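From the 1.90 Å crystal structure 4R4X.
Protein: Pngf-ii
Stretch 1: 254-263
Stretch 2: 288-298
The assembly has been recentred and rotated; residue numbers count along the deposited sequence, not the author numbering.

Stretch 1 254-263: IPQERAISYY
Stretch 2 288-298: ALTPDYLPFIE

Two largely loop-built segments of one chain can pack closely when a few directional bonds fix the register and apolar side chains and waters fill much of the rest. Residues 254-263 and 288-298 of Pngf-ii bury 784 Å² between them in this way. Both are largely irregular; a helix begins at Tyr-262, and a strand occupies Ile-297 and Glu-298.

Along the second stretch, Leu-289 (phi/psi -61/141, chi1 and chi2 both t) brings its CD2 to 3.6 Å from Arg-258 NH1, and its CD1 lies over a face of the guanidinium. Thr-290 then opens a type I turn ending at Tyr-293, with Pro-291 at -56/-25 and Asp-292 at -107/2. The turn is closed by Tyr-293 N to Thr-290 O (3.1 Å) and Thr-290 N to Tyr-293 O (2.9 Å), while Asp-292 N donates to Thr-290 OG1 at 3.2 Å. Thr-290 O has a second donor: Arg-258 (-110/173), extended as m, t, t, reaches it through NH1 at 2.8 Å, near the guanidinium plane, where its N-H bonds point.

Pro-291 O receives a bond from a water 3.3 Å away, which in turn accepts from Ala-259 N at 2.9 Å. Asp-292 sets the register, its O accepting from Ile-260 N (-108/144; m, t) at 2.8 Å, with an N-H...O angle of 160°. The CA atoms of Ala-259 and Asp-292 are 5.3 Å apart, those of Ile-260 and Tyr-293 4.7 Å, so the two chains run in the same direction here. Tyr-293, nearly extended at -152/140 with chi1 t, directs its CA-H toward Ile-260 O (CA to O 3.5 Å), and its CD1 meets Ile-260 CG2 at 3.6 Å.

Leu-294 (-117/139; m, t) points toward the first stretch. Its CD1 packs 3.9 Å from Pro-255 CB, and its CD2 lies 3.6 Å from Arg-258 NE, on the same guanidinium face as Leu-289 CD1; this apolar cover does not compete with the hydrogen bond made in the plane. A water donates to Leu-294 O (2.8 Å) and Pro-255 O (3.0 Å) and accepts from Tyr-262 N (2.9 Å), tying these backbone groups together.

Pro-295 points away; its O, 3.5 Å from Pro-255 CD, is buried without a partner. Phe-296 (-72/161; chi1 75°, chi2 91°) meets Tyr-262 (chi1 t, chi2 69°) obliquely: ring centroids lie 4.6 Å apart, planes at 49°, with Phe-296 CE2 3.6 Å from Tyr-262 CZ. Finally, Ile-297 (m, t) places CD1 3.8 Å from Pro-255 CG.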

# COMPACT_ATOMS: atom_id res chain seq x y z
N ILE A 254 10.58 -0.04 -15.53
CA ILE A 254 11.11 -0.13 -16.87
C ILE A 254 11.15 -1.60 -17.31
O ILE A 254 12.03 -2.36 -16.86
CB ILE A 254 12.51 0.52 -16.96
CG1 ILE A 254 12.42 2.00 -16.60
CG2 ILE A 254 13.07 0.36 -18.37
CD1 ILE A 254 13.75 2.71 -16.48
N PRO A 255 10.23 -2.02 -18.19
CA PRO A 255 10.37 -3.40 -18.71
C PRO A 255 11.58 -3.55 -19.65
O PRO A 255 11.73 -2.78 -20.60
CB PRO A 255 9.07 -3.65 -19.48
CG PRO A 255 8.16 -2.52 -19.08
CD PRO A 255 9.03 -1.36 -18.73
N GLN A 256 12.41 -4.55 -19.37
CA GLN A 256 13.67 -4.74 -20.08
C GLN A 256 13.70 -6.07 -20.84
O GLN A 256 14.79 -6.57 -21.19
CB GLN A 256 14.82 -4.66 -19.10
CG GLN A 256 15.07 -3.24 -18.60
CD GLN A 256 16.34 -3.15 -17.77
OE1 GLN A 256 17.38 -2.67 -18.25
NE2 GLN A 256 16.28 -3.64 -16.55
N GLU A 257 12.52 -6.62 -21.12
CA GLU A 257 12.39 -7.90 -21.83
C GLU A 257 12.80 -7.86 -23.31
O GLU A 257 13.07 -8.89 -23.89
CB GLU A 257 10.96 -8.44 -21.76
CG GLU A 257 10.54 -9.00 -20.40
CD GLU A 257 10.32 -7.91 -19.34
OE1 GLU A 257 10.56 -8.19 -18.14
OE2 GLU A 257 9.94 -6.78 -19.69
N ARG A 258 12.83 -6.69 -23.93
CA ARG A 258 13.27 -6.58 -25.32
C ARG A 258 14.61 -5.89 -25.41
O ARG A 258 15.13 -5.41 -24.39
CB ARG A 258 12.18 -5.90 -26.15
CG ARG A 258 10.93 -6.78 -26.18
CD ARG A 258 9.86 -6.32 -27.14
NE ARG A 258 8.67 -7.17 -26.98
CZ ARG A 258 7.65 -7.22 -27.84
NH1 ARG A 258 7.61 -6.46 -28.91
NH2 ARG A 258 6.66 -8.06 -27.60
N ALA A 259 15.19 -5.84 -26.61
CA ALA A 259 16.56 -5.34 -26.79
C ALA A 259 16.77 -3.90 -26.32
O ALA A 259 17.79 -3.60 -25.73
CB ALA A 259 16.97 -5.45 -28.26
N ILE A 260 15.80 -3.03 -26.61
CA ILE A 260 15.79 -1.63 -26.20
C ILE A 260 14.73 -1.42 -25.10
O ILE A 260 13.69 -2.05 -25.13
CB ILE A 260 15.44 -0.70 -27.37
CG1 ILE A 260 16.27 -1.01 -28.62
CG2 ILE A 260 15.65 0.77 -26.99
CD1 ILE A 260 15.76 -0.30 -29.87
N SER A 261 15.01 -0.54 -24.13
CA SER A 261 14.03 -0.16 -23.12
C SER A 261 14.09 1.34 -22.91
O SER A 261 14.97 2.03 -23.42
CB SER A 261 14.33 -0.83 -21.77
OG SER A 261 15.43 -0.20 -21.15
N TYR A 262 13.19 1.85 -22.09
CA TYR A 262 13.24 3.26 -21.76
C TYR A 262 14.55 3.62 -21.07
O TYR A 262 15.00 4.77 -21.17
CB TYR A 262 12.04 3.60 -20.89
CG TYR A 262 11.62 5.05 -20.89
CD1 TYR A 262 11.06 5.64 -22.01
CD2 TYR A 262 11.71 5.80 -19.74
CE1 TYR A 262 10.63 6.96 -21.98
CE2 TYR A 262 11.30 7.11 -19.70
CZ TYR A 262 10.74 7.69 -20.81
OH TYR A 262 10.31 9.00 -20.75
N TYR A 263 15.17 2.65 -20.39
CA TYR A 263 16.49 2.84 -19.75
C TYR A 263 17.61 3.14 -20.76
O TYR A 263 18.52 3.92 -20.47
CB TYR A 263 16.87 1.61 -18.90
CG TYR A 263 18.08 1.78 -17.98
CD1 TYR A 263 18.09 2.75 -16.99
CD2 TYR A 263 19.19 0.92 -18.08
CE1 TYR A 263 19.18 2.89 -16.14
CE2 TYR A 263 20.26 1.03 -17.20
CZ TYR A 263 20.25 2.02 -16.24
OH TYR A 263 21.30 2.19 -15.37
N ALA A 288 5.60 3.73 -28.20
CA ALA A 288 4.92 2.52 -28.66
C ALA A 288 5.83 1.30 -28.66
O ALA A 288 7.02 1.39 -28.94
CB ALA A 288 4.36 2.73 -30.06
N LEU A 289 5.24 0.14 -28.35
CA LEU A 289 5.96 -1.11 -28.42
C LEU A 289 6.41 -1.32 -29.88
O LEU A 289 5.69 -0.94 -30.81
CB LEU A 289 5.06 -2.25 -27.94
CG LEU A 289 5.33 -3.71 -28.24
CD1 LEU A 289 4.45 -4.54 -27.32
CD2 LEU A 289 5.04 -4.05 -29.69
N THR A 290 7.62 -1.85 -30.06
CA THR A 290 8.06 -2.34 -31.37
C THR A 290 8.66 -3.75 -31.14
O THR A 290 8.81 -4.19 -30.01
CB THR A 290 9.10 -1.41 -32.02
OG1 THR A 290 10.37 -1.65 -31.44
CG2 THR A 290 8.75 0.07 -31.89
N PRO A 291 9.03 -4.45 -32.22
CA PRO A 291 9.65 -5.75 -32.01
C PRO A 291 10.90 -5.70 -31.13
O PRO A 291 11.23 -6.70 -30.51
CB PRO A 291 10.00 -6.18 -33.45
CG PRO A 291 8.99 -5.50 -34.30
CD PRO A 291 8.84 -4.14 -33.65
N ASP A 292 11.57 -4.55 -31.08
CA ASP A 292 12.82 -4.39 -30.35
C ASP A 292 12.69 -3.57 -29.05
O ASP A 292 13.69 -3.36 -28.36
CB ASP A 292 13.85 -3.69 -31.25
CG ASP A 292 13.85 -4.25 -32.67
OD1 ASP A 292 14.20 -5.43 -32.80
OD2 ASP A 292 13.44 -3.54 -33.62
N TYR A 293 11.48 -3.14 -28.71
CA TYR A 293 11.33 -2.14 -27.65
C TYR A 293 9.98 -2.27 -26.94
O TYR A 293 8.95 -2.51 -27.58
CB TYR A 293 11.47 -0.73 -28.26
CG TYR A 293 11.15 0.41 -27.32
CD1 TYR A 293 12.07 0.86 -26.40
CD2 TYR A 293 9.89 1.02 -27.34
CE1 TYR A 293 11.76 1.89 -25.53
CE2 TYR A 293 9.57 2.05 -26.49
CZ TYR A 293 10.52 2.48 -25.58
OH TYR A 293 10.24 3.50 -24.74
N LEU A 294 10.03 -2.09 -25.61
CA LEU A 294 8.85 -1.89 -24.79
C LEU A 294 8.88 -0.51 -24.12
O LEU A 294 9.93 -0.08 -23.63
CB LEU A 294 8.78 -2.94 -23.69
CG LEU A 294 8.59 -4.37 -24.16
CD1 LEU A 294 8.70 -5.29 -22.97
CD2 LEU A 294 7.29 -4.57 -24.93
N PRO A 295 7.72 0.17 -24.07
CA PRO A 295 7.64 1.45 -23.38
C PRO A 295 7.59 1.23 -21.88
O PRO A 295 7.33 0.11 -21.45
CB PRO A 295 6.32 2.05 -23.91
CG PRO A 295 5.49 0.87 -24.28
CD PRO A 295 6.43 -0.23 -24.67
N PHE A 296 7.83 2.26 -21.07
CA PHE A 296 7.78 2.06 -19.62
C PHE A 296 6.33 1.87 -19.13
O PHE A 296 5.36 2.20 -19.84
CB PHE A 296 8.53 3.15 -18.85
CG PHE A 296 7.84 4.48 -18.79
CD1 PHE A 296 6.98 4.77 -17.73
CD2 PHE A 296 8.07 5.45 -19.75
CE1 PHE A 296 6.35 6.00 -17.65
CE2 PHE A 296 7.46 6.70 -19.67
CZ PHE A 296 6.59 6.98 -18.61
N ILE A 297 6.21 1.29 -17.93
CA ILE A 297 4.92 1.08 -17.27
C ILE A 297 4.78 2.08 -16.12
O ILE A 297 5.68 2.18 -15.25
CB ILE A 297 4.81 -0.35 -16.76
CG1 ILE A 297 4.67 -1.28 -17.98
CG2 ILE A 297 3.64 -0.58 -15.79
CD1 ILE A 297 4.70 -2.72 -17.61
N GLU A 298 3.65 2.78 -16.13
CA GLU A 298 3.26 3.66 -15.01
C GLU A 298 2.63 2.86 -13.88
O GLU A 298 1.51 2.33 -14.04
CB GLU A 298 2.24 4.70 -15.47
CG GLU A 298 2.71 5.54 -16.60
CD GLU A 298 1.69 6.55 -17.07
OE1 GLU A 298 0.51 6.19 -17.27
OE2 GLU A 298 2.07 7.72 -17.25
O HOH W 1 11.08 0.08 -21.13
O HOH W 2 13.92 -7.33 -28.73